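Local coordinates for light Chain (Clostridium botulinum, PDB 6BVD), which acts as the zinc metalloprotease light chain of a mosaic botulinum neurotoxin and, like its relatives, probably cleaves a neuronal SNARE protein, at residues 25-30 and 170-175; 103-108 and 357-362; 255-260 and 369-374. All blocks are in the same frame, centred on the assembly; numbering follows the deposited sequence.

Contact 1: 25-30 and 170-175; sequences RPPYYE and GGIIYS
The phenol oxygen of Tyr28 reaches across to the backbone of Ile173, and the polar side of the contact centres on it. Ile173 N donates to Tyr28 OH over 3.0 Å, with 158° at the hydrogen. A water lies 2.6 Å from Tyr28 OH and donates a hydrogen bond to Gly171 O, so the hydroxyl serves two backbone groups, one directly and one through the water. Tyrosine suits this place because a rigid ring carries a hydroxyl far enough to accept from the Ile173 amide.

The apolar contacts converge on Ile172. Its CD1 lies 3.7 Å from Pro27 CG, the proline ring and the isoleucine crossing at about a right angle. The same methyl approaches Tyr28 CE2 at 4.0 Å, obliquely to the ring. Chi1 of Ile172 (-56°) puts CG1 anti to the carbonyl carbon, and chi2 then sets CD1 by the proline; CG2 lies near the hydroxyl.

Residues 26-29 form a type II beta turn, closed by Tyr29 N to Pro26 O. Proline fits its second position, while Tyr28 takes the positive phi (82°) of the third. Tyr28 N donates to Glu30 OE2 at 2.9 Å, from above the carboxylate plane. That oxygen also forms a salt bridge with Arg135, which donates to Ile173 O as well and so ties both segments.

The turn lies in the loop that links strands 21-24 and 36-40, with Pro27 resting on Ile156 of strand 155-158. Its partner segment leaves strand 168-171, an outermost strand of the mixed sheet within this chain, paired through Gly170 with Thr194 of strand 193-196.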
loop_
_atom_site.group_PDB
_atom_site.type_symbol
_atom_site.label_atom_id
_atom_site.label_comp_id
_atom_site.label_asym_id
_atom_site.label_seq_id
_atom_site.Cartn_x
_atom_site.Cartn_y
_atom_site.Cartn_z
ATOM N N ARG A 25 11.506 28.826 3.531
ATOM C CA ARG A 25 12.622 29.418 4.298
ATOM C C ARG A 25 12.483 28.917 5.716
ATOM O O ARG A 25 11.645 29.426 6.450
ATOM C CB ARG A 25 12.571 30.951 4.266
ATOM C CG ARG A 25 13.838 31.612 4.856
ATOM C CD ARG A 25 13.730 33.170 4.842
ATOM N NE ARG A 25 12.738 33.651 5.817
ATOM C CZ ARG A 25 12.540 34.932 6.100
ATOM N NH1 ARG A 25 13.284 35.837 5.503
ATOM N NH2 ARG A 25 11.625 35.299 6.988
ATOM N N PRO A 26 13.263 27.891 6.102
ATOM C CA PRO A 26 12.913 27.265 7.386
ATOM C C PRO A 26 13.395 28.091 8.598
ATOM O O PRO A 26 14.171 29.033 8.434
ATOM C CB PRO A 26 13.563 25.849 7.290
ATOM C CG PRO A 26 14.500 25.881 6.182
ATOM C CD PRO A 26 14.297 27.151 5.363
ATOM N N PRO A 27 12.878 27.784 9.808
ATOM C CA PRO A 27 13.271 28.564 10.985
ATOM C C PRO A 27 14.794 28.591 11.141
ATOM O O PRO A 27 15.452 27.572 10.857
ATOM C CB PRO A 27 12.581 27.835 12.162
ATOM C CG PRO A 27 12.071 26.572 11.595
ATOM C CD PRO A 27 11.895 26.738 10.132
ATOM N N TYR A 28 15.306 29.762 11.520
ATOM C CA TYR A 28 16.729 30.095 11.694
ATOM C C TYR A 28 17.431 30.462 10.359
ATOM O O TYR A 28 18.600 30.870 10.374
ATOM C CB TYR A 28 17.498 28.946 12.391
ATOM C CG TYR A 28 16.937 28.541 13.741
ATOM C CD1 TYR A 28 16.630 29.488 14.703
ATOM C CD2 TYR A 28 16.687 27.193 14.039
ATOM C CE1 TYR A 28 16.112 29.113 15.952
ATOM C CE2 TYR A 28 16.164 26.808 15.267
ATOM C CZ TYR A 28 15.868 27.774 16.217
ATOM O OH TYR A 28 15.357 27.404 17.445
ATOM N N TYR A 29 16.732 30.377 9.218
ATOM C CA TYR A 29 17.343 30.747 7.934
ATOM C C TYR A 29 16.873 32.160 7.468
ATOM O O TYR A 29 17.024 32.545 6.290
ATOM C CB TYR A 29 17.043 29.692 6.858
ATOM C CG TYR A 29 17.860 28.405 7.014
ATOM C CD1 TYR A 29 19.145 28.310 6.486
ATOM C CD2 TYR A 29 17.353 27.293 7.717
ATOM C CE1 TYR A 29 19.917 27.165 6.649
ATOM C CE2 TYR A 29 18.113 26.133 7.855
ATOM C CZ TYR A 29 19.382 26.074 7.317
ATOM O OH TYR A 29 20.140 24.946 7.452
ATOM N N GLU A 30 16.306 32.916 8.394
ATOM C CA GLU A 30 15.686 34.200 8.059
ATOM C C GLU A 30 16.727 35.224 7.567
ATOM O O GLU A 30 16.543 35.840 6.532
ATOM C CB GLU A 30 14.934 34.778 9.263
ATOM C CG GLU A 30 13.814 33.918 9.837
ATOM C CD GLU A 30 14.325 32.896 10.860
ATOM O OE1 GLU A 30 15.496 32.998 11.265
ATOM O OE2 GLU A 30 13.538 32.015 11.273
ATOM N N GLY A 170 13.236 18.329 17.965
ATOM C CA GLY A 170 13.502 19.582 18.650
ATOM C C GLY A 170 12.428 20.627 18.416
ATOM O O GLY A 170 11.645 20.473 17.503
ATOM N N GLY A 171 12.366 21.678 19.253
ATOM C CA GLY A 171 11.363 22.726 19.060
ATOM C C GLY A 171 12.035 23.994 18.522
ATOM O O GLY A 171 13.249 23.989 18.271
ATOM N N ILE A 172 11.271 25.080 18.382
ATOM C CA ILE A 172 11.833 26.345 17.893
ATOM C C ILE A 172 11.828 27.428 18.966
ATOM O O ILE A 172 10.895 27.515 19.778
ATOM C CB ILE A 172 11.065 26.835 16.642
ATOM C CG1 ILE A 172 11.069 25.750 15.537
ATOM C CG2 ILE A 172 11.671 28.178 16.142
ATOM C CD1 ILE A 172 12.470 25.359 15.028
ATOM N N ILE A 173 12.891 28.243 18.984
ATOM C CA ILE A 173 13.084 29.310 19.940
ATOM C C ILE A 173 12.719 30.703 19.385
ATOM O O ILE A 173 13.074 31.023 18.261
ATOM C CB ILE A 173 14.555 29.311 20.410
ATOM C CG1 ILE A 173 14.840 28.041 21.204
ATOM C CG2 ILE A 173 14.886 30.586 21.204
ATOM C CD1 ILE A 173 16.316 27.705 21.286
ATOM N N TYR A 174 12.011 31.505 20.185
ATOM C CA TYR A 174 11.696 32.902 19.850
ATOM C C TYR A 174 12.639 33.838 20.606
ATOM O O TYR A 174 12.865 33.664 21.804
ATOM C CB TYR A 174 10.221 33.221 20.186
ATOM C CG TYR A 174 9.776 34.655 19.996
ATOM C CD1 TYR A 174 9.913 35.294 18.764
ATOM C CD2 TYR A 174 9.170 35.362 21.034
ATOM C CE1 TYR A 174 9.498 36.610 18.584
ATOM C CE2 TYR A 174 8.734 36.683 20.858
ATOM C CZ TYR A 174 8.908 37.303 19.632
ATOM O OH TYR A 174 8.497 38.615 19.434
ATOM N N SER A 175 13.214 34.806 19.900
ATOM C CA SER A 175 14.017 35.811 20.548
ATOM C C SER A 175 13.614 37.201 20.090
ATOM O O SER A 175 14.149 37.689 19.102
ATOM C CB SER A 175 15.497 35.607 20.295
ATOM O OG SER A 175 16.204 36.614 21.026
HETATM O O HOH W 1 15.895 24.971 18.226
#

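Contact 2: 103-108 and 357-362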
loop_
_atom_site.group_PDB
_atom_site.type_symbol
_atom_site.label_atom_id
_atom_site.label_comp_id
_atom_site.label_asym_id
_atom_site.label_seq_id
_atom_site.Cartn_x
_atom_site.Cartn_y
_atom_site.Cartn_z
ATOM N N LYS A 103 -3.204 1.524 10.007
ATOM C CA LYS A 103 -3.963 0.993 11.137
ATOM C C LYS A 103 -4.520 2.120 11.969
ATOM O O LYS A 103 -3.885 3.179 12.065
ATOM C CB LYS A 103 -3.077 0.082 11.997
ATOM C CG LYS A 103 -2.736 -1.228 11.285
ATOM C CD LYS A 103 -1.730 -2.055 12.071
ATOM C CE LYS A 103 -1.175 -3.169 11.215
ATOM N NZ LYS A 103 -2.247 -4.113 10.787
ATOM N N PRO A 104 -5.671 1.894 12.616
ATOM C CA PRO A 104 -6.329 2.922 13.445
ATOM C C PRO A 104 -5.442 3.585 14.490
ATOM O O PRO A 104 -5.475 4.819 14.625
ATOM C CB PRO A 104 -7.464 2.143 14.122
ATOM C CG PRO A 104 -7.852 1.092 13.067
ATOM C CD PRO A 104 -6.527 0.696 12.433
ATOM N N ALA A 105 -4.644 2.808 15.226
ATOM C CA ALA A 105 -3.798 3.417 16.258
ATOM C C ALA A 105 -2.839 4.463 15.679
ATOM O O ALA A 105 -2.534 5.460 16.330
ATOM C CB ALA A 105 -2.997 2.334 17.018
ATOM N N GLY A 106 -2.332 4.214 14.479
ATOM C CA GLY A 106 -1.438 5.145 13.797
ATOM C C GLY A 106 -2.175 6.270 13.078
ATOM O O GLY A 106 -1.606 7.354 12.835
ATOM N N GLN A 107 -3.409 5.989 12.667
ATOM C CA GLN A 107 -4.248 7.016 12.042
ATOM C C GLN A 107 -4.561 8.109 13.046
ATOM O O GLN A 107 -4.523 9.308 12.731
ATOM C CB GLN A 107 -5.546 6.389 11.498
ATOM C CG GLN A 107 -5.330 5.514 10.283
ATOM C CD GLN A 107 -6.532 4.624 9.954
ATOM O OE1 GLN A 107 -7.595 4.731 10.567
ATOM N NE2 GLN A 107 -6.356 3.744 8.985
ATOM N N ILE A 108 -4.836 7.697 14.278
ATOM C CA ILE A 108 -5.165 8.621 15.347
ATOM C C ILE A 108 -3.915 9.486 15.656
ATOM O O ILE A 108 -4.022 10.710 15.842
ATOM C CB ILE A 108 -5.643 7.877 16.632
ATOM C CG1 ILE A 108 -6.853 6.983 16.366
ATOM C CG2 ILE A 108 -6.019 8.870 17.700
ATOM C CD1 ILE A 108 -8.061 7.718 15.935
ATOM N N ALA A 357 3.674 -0.608 19.064
ATOM C CA ALA A 357 4.302 -1.830 18.606
ATOM C C ALA A 357 3.312 -2.991 18.692
ATOM O O ALA A 357 3.217 -3.805 17.778
ATOM C CB ALA A 357 5.571 -2.144 19.446
ATOM N N TYR A 358 2.547 -3.018 19.783
ATOM C CA TYR A 358 1.532 -4.045 20.008
ATOM C C TYR A 358 0.417 -3.936 18.949
ATOM O O TYR A 358 -0.003 -4.932 18.315
ATOM C CB TYR A 358 0.948 -3.885 21.414
ATOM C CG TYR A 358 -0.319 -4.671 21.630
ATOM C CD1 TYR A 358 -0.276 -6.039 21.880
ATOM C CD2 TYR A 358 -1.557 -4.050 21.569
ATOM C CE1 TYR A 358 -1.444 -6.773 22.066
ATOM C CE2 TYR A 358 -2.718 -4.768 21.742
ATOM C CZ TYR A 358 -2.657 -6.124 21.991
ATOM O OH TYR A 358 -3.826 -6.824 22.164
ATOM N N GLU A 359 -0.051 -2.715 18.744
ATOM C CA GLU A 359 -1.104 -2.468 17.737
ATOM C C GLU A 359 -0.697 -2.808 16.292
ATOM O O GLU A 359 -1.530 -3.287 15.496
ATOM C CB GLU A 359 -1.570 -1.013 17.797
ATOM C CG GLU A 359 -2.355 -0.632 19.056
ATOM C CD GLU A 359 -3.677 -1.381 19.200
ATOM O OE1 GLU A 359 -4.209 -1.902 18.194
ATOM O OE2 GLU A 359 -4.200 -1.445 20.328
ATOM N N PHE A 360 0.573 -2.599 15.968
ATOM C CA PHE A 360 1.099 -2.877 14.640
ATOM C C PHE A 360 1.705 -4.288 14.472
ATOM O O PHE A 360 2.140 -4.659 13.365
ATOM C CB PHE A 360 2.161 -1.838 14.303
ATOM C CG PHE A 360 1.596 -0.537 13.747
ATOM C CD1 PHE A 360 1.645 -0.284 12.395
ATOM C CD2 PHE A 360 0.971 0.377 14.563
ATOM C CE1 PHE A 360 1.096 0.907 11.859
ATOM C CE2 PHE A 360 0.450 1.567 14.041
ATOM C CZ PHE A 360 0.488 1.805 12.681
ATOM N N LYS A 361 1.732 -5.081 15.550
ATOM C CA LYS A 361 2.411 -6.372 15.499
ATOM C C LYS A 361 3.820 -6.242 14.974
ATOM O O LYS A 361 4.274 -7.015 14.109
ATOM C CB LYS A 361 1.590 -7.374 14.659
ATOM C CG LYS A 361 0.230 -7.615 15.249
ATOM C CD LYS A 361 -0.543 -8.622 14.390
ATOM C CE LYS A 361 -1.718 -9.199 15.147
ATOM N NZ LYS A 361 -2.808 -8.196 15.273
ATOM N N ILE A 362 4.510 -5.224 15.515
ATOM C CA ILE A 362 5.914 -5.016 15.345
ATOM C C ILE A 362 6.636 -5.406 16.653
ATOM O O ILE A 362 6.175 -5.087 17.732
ATOM C CB ILE A 362 6.220 -3.515 15.001
ATOM C CG1 ILE A 362 5.694 -3.168 13.588
ATOM C CG2 ILE A 362 7.705 -3.250 15.096
ATOM C CD1 ILE A 362 5.819 -1.589 13.263
HETATM O O HOH W 2 -2.322 -5.063 13.773
HETATM O O HOH W 3 -4.840 -0.059 15.433
#
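Glu359 O is approached by the side chain of Lys103 in two ways: Lys103 CD packs 3.6 Å from it, and a water donates to Glu359 O over 2.6 Å while accepting a hydrogen bond from Lys103 NZ. The lysine chain stays extended as far as CE and bends only at its end (chi4 -62°), which turns NZ to the water. Its aliphatic part runs past Phe360 in the opposite direction. Lys103 CD stands over one ring face, 4.0 Å from the centroid and 18° off the normal, a CH-pi contact. A long lysine suits the place because its apolar chain can put CD over the phenyl face while the ammonium stays in touch with water.

Helix 353-360 finishes here in a Schellman motif: Lys361 takes a positive phi, and Ile362 N bonds back to Ala357 O. Across the contact helix 104-115 begins, with Lys103 at the N-cap position. The contact thus joins the end of one helix to the start of another.

The edge of the Phe360 ring meets Gly106, with CE2 3.9 Å from Gly106 N; having no side chain, the glycine allows the ring this close to the helix backbone. Ala105 CB rests 3.7 Å from Glu359 CG. A further water accepts from Ala105 N and is weakly bonded to Glu359 OE1. Phe360 also touches Met227 of helix 222-237, the helix that carries zinc ligands His228 and His232.

Contact 3: 255-260 and 369-374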
loop_
_atom_site.group_PDB
_atom_site.type_symbol
_atom_site.label_atom_id
_atom_site.label_comp_id
_atom_site.label_asym_id
_atom_site.label_seq_id
_atom_site.Cartn_x
_atom_site.Cartn_y
_atom_site.Cartn_z
ATOM N N TYR A 255 19.241 -6.585 30.561
ATOM C CA TYR A 255 18.987 -6.154 29.190
ATOM C C TYR A 255 19.418 -4.713 28.933
ATOM O O TYR A 255 19.506 -4.290 27.770
ATOM C CB TYR A 255 17.493 -6.301 28.830
ATOM C CG TYR A 255 16.575 -5.162 29.286
ATOM C CD1 TYR A 255 16.433 -4.004 28.518
ATOM C CD2 TYR A 255 15.787 -5.280 30.434
ATOM C CE1 TYR A 255 15.579 -2.972 28.903
ATOM C CE2 TYR A 255 14.918 -4.240 30.826
ATOM C CZ TYR A 255 14.821 -3.093 30.042
ATOM O OH TYR A 255 13.994 -2.042 30.412
ATOM N N MET A 256 19.602 -3.957 30.009
ATOM C CA MET A 256 19.898 -2.517 29.945
ATOM C C MET A 256 21.376 -2.182 29.747
ATOM O O MET A 256 22.268 -2.901 30.245
ATOM C CB MET A 256 19.425 -1.811 31.218
ATOM C CG MET A 256 17.938 -1.719 31.435
ATOM S SD MET A 256 17.616 -1.068 33.091
ATOM C CE MET A 256 15.817 -0.978 33.101
ATOM N N LYS A 257 21.623 -1.087 29.033
ATOM C CA LYS A 257 22.938 -0.465 28.983
ATOM C C LYS A 257 22.825 1.011 29.421
ATOM O O LYS A 257 22.327 1.853 28.666
ATOM C CB LYS A 257 23.552 -0.578 27.586
ATOM C CG LYS A 257 25.014 -0.180 27.575
ATOM C CD LYS A 257 25.517 0.239 26.214
ATOM C CE LYS A 257 26.968 0.694 26.321
ATOM N NZ LYS A 257 27.585 0.908 24.978
ATOM N N VAL A 258 23.219 1.307 30.659
ATOM C CA VAL A 258 23.035 2.648 31.226
ATOM C C VAL A 258 24.366 3.407 31.303
ATOM O O VAL A 258 25.352 2.855 31.765
ATOM C CB VAL A 258 22.435 2.589 32.652
ATOM C CG1 VAL A 258 21.923 3.958 33.053
ATOM C CG2 VAL A 258 21.289 1.602 32.713
ATOM N N THR A 259 24.408 4.662 30.866
ATOM C CA THR A 259 25.664 5.430 30.881
ATOM C C THR A 259 25.526 6.735 31.669
ATOM O O THR A 259 26.425 7.122 32.408
ATOM C CB THR A 259 26.195 5.751 29.468
ATOM O OG1 THR A 259 25.162 6.348 28.671
ATOM C CG2 THR A 259 26.700 4.478 28.790
ATOM N N LYS A 260 24.431 7.443 31.451
ATOM C CA LYS A 260 24.173 8.714 32.124
ATOM C C LYS A 260 22.690 8.830 32.515
ATOM O O LYS A 260 21.868 8.007 32.091
ATOM C CB LYS A 260 24.575 9.865 31.200
ATOM C CG LYS A 260 23.736 9.854 29.916
ATOM C CD LYS A 260 24.203 10.842 28.858
ATOM C CE LYS A 260 23.523 10.544 27.524
ATOM N NZ LYS A 260 23.486 11.731 26.627
ATOM N N LEU A 369 16.177 1.668 27.687
ATOM C CA LEU A 369 17.576 1.491 28.033
ATOM C C LEU A 369 18.189 0.229 27.456
ATOM O O LEU A 369 19.326 -0.126 27.817
ATOM C CB LEU A 369 17.746 1.470 29.557
ATOM C CG LEU A 369 17.478 2.822 30.231
ATOM C CD1 LEU A 369 17.452 2.715 31.760
ATOM C CD2 LEU A 369 18.487 3.904 29.760
ATOM N N ALA A 370 17.446 -0.458 26.584
ATOM C CA ALA A 370 17.955 -1.691 25.972
ATOM C C ALA A 370 19.182 -1.405 25.108
ATOM O O ALA A 370 19.309 -0.320 24.517
ATOM C CB ALA A 370 16.864 -2.380 25.132
ATOM N N GLU A 371 20.068 -2.399 25.005
ATOM C CA GLU A 371 21.286 -2.231 24.229
ATOM C C GLU A 371 20.931 -2.157 22.746
ATOM O O GLU A 371 20.058 -2.896 22.264
ATOM C CB GLU A 371 22.271 -3.386 24.498
ATOM C CG GLU A 371 23.671 -3.162 23.922
ATOM C CD GLU A 371 24.664 -4.287 24.286
ATOM O OE1 GLU A 371 24.304 -5.170 25.097
ATOM O OE2 GLU A 371 25.810 -4.260 23.777
ATOM N N ASN A 372 21.593 -1.252 22.032
ATOM C CA ASN A 372 21.475 -1.168 20.576
ATOM C C ASN A 372 22.577 -1.975 19.928
ATOM O O ASN A 372 23.702 -1.981 20.428
ATOM C CB ASN A 372 21.545 0.292 20.091
ATOM C CG ASN A 372 20.410 1.135 20.625
ATOM O OD1 ASN A 372 19.275 0.676 20.725
ATOM N ND2 ASN A 372 20.716 2.370 20.999
ATOM N N PHE A 373 22.253 -2.690 18.849
ATOM C CA PHE A 373 23.261 -3.460 18.116
ATOM C C PHE A 373 23.367 -3.046 16.648
ATOM O O PHE A 373 22.375 -2.667 16.013
ATOM C CB PHE A 373 22.974 -4.968 18.201
ATOM C CG PHE A 373 23.036 -5.521 19.600
ATOM C CD1 PHE A 373 24.219 -6.033 20.107
ATOM C CD2 PHE A 373 21.919 -5.492 20.418
ATOM C CE1 PHE A 373 24.280 -6.543 21.401
ATOM C CE2 PHE A 373 21.963 -5.992 21.706
ATOM C CZ PHE A 373 23.152 -6.524 22.206
ATOM N N GLY A 374 24.579 -3.113 16.109
ATOM C CA GLY A 374 24.779 -2.794 14.712
ATOM C C GLY A 374 25.835 -1.716 14.580
ATOM O O GLY A 374 26.875 -1.793 15.222
HETATM O O HOH W 4 14.383 0.903 29.767
#
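Met256 lays its extended side chain obliquely across Leu369, with Met256 CG 3.7 Å from Leu369 CB. Farther out, Met256 SD stands 4.0 Å from Leu369 CD1, the same methyl that Val258 CG2 meets. Leu369 CG is anti to the carbonyl carbon (chi1 -69°), and the branched end beyond it offers one methyl to both neighbours. Flexible methionine and branched leucine and valine suit such a patch, since they fit against one another without directed bonds.

Tyr255 is turned differently. Its CG sits between the backbone N and the carbonyl carbon (chi1 82°), and the ring then presents its edge to Ala370 CA, while Ala370 CB lies 3.8 Å from Tyr255 CD1. One face of this ring carries Met256 CG, offset toward the rim, so the tyrosine lies against both segments. Alanine suits the ring edge because a single methyl admits a near approach. The hydroxyl shares a water with Leu369 N, which donates to that water over 2.9 Å.

The backbones meet as well. Lys257 N donates to Leu369 O at 2.8 Å, nearly straight at 168°, whereas the bond from Glu371 N to Tyr255 O is long and weak. Met256 CA adds a CA-H...O contact to Leu369 O. The CB atoms of Lys257 and Glu371 come only loosely near each other, and their charged ends stay apart, with Lys257 NZ 5.6 Å from Glu371 OE2.

Those two backbone bonds make a single, isolated beta bridge between Met256 and Ala370. It joins a surface loop to the lead-in of strand 373-377, with the Leu369 side chain about 11 Å from the bound zinc, whose ligands His228 and His232 belong to the HExxH pattern of zinc metalloproteases.

The three contacts share no helix or strand and do not touch, though helix 353-360 of contact 2 is followed in the chain by strand 373-377 of contact 3. Contacts 1 and 2 are partly buried and lie on opposite sides of the chain's centre; contact 3 is at the surface. Their chemistry follows the elements they join: contact 1 ties a turn to the exit of a sheet-edge strand by a side chain bonding to backbone, contact 2 matches two helix ends through an aromatic face and bridging waters, and contact 3 pairs loop backbones directly. The centres of contacts 2 and 3 are 25 Å apart, those of contacts 1 and 3 33 Å.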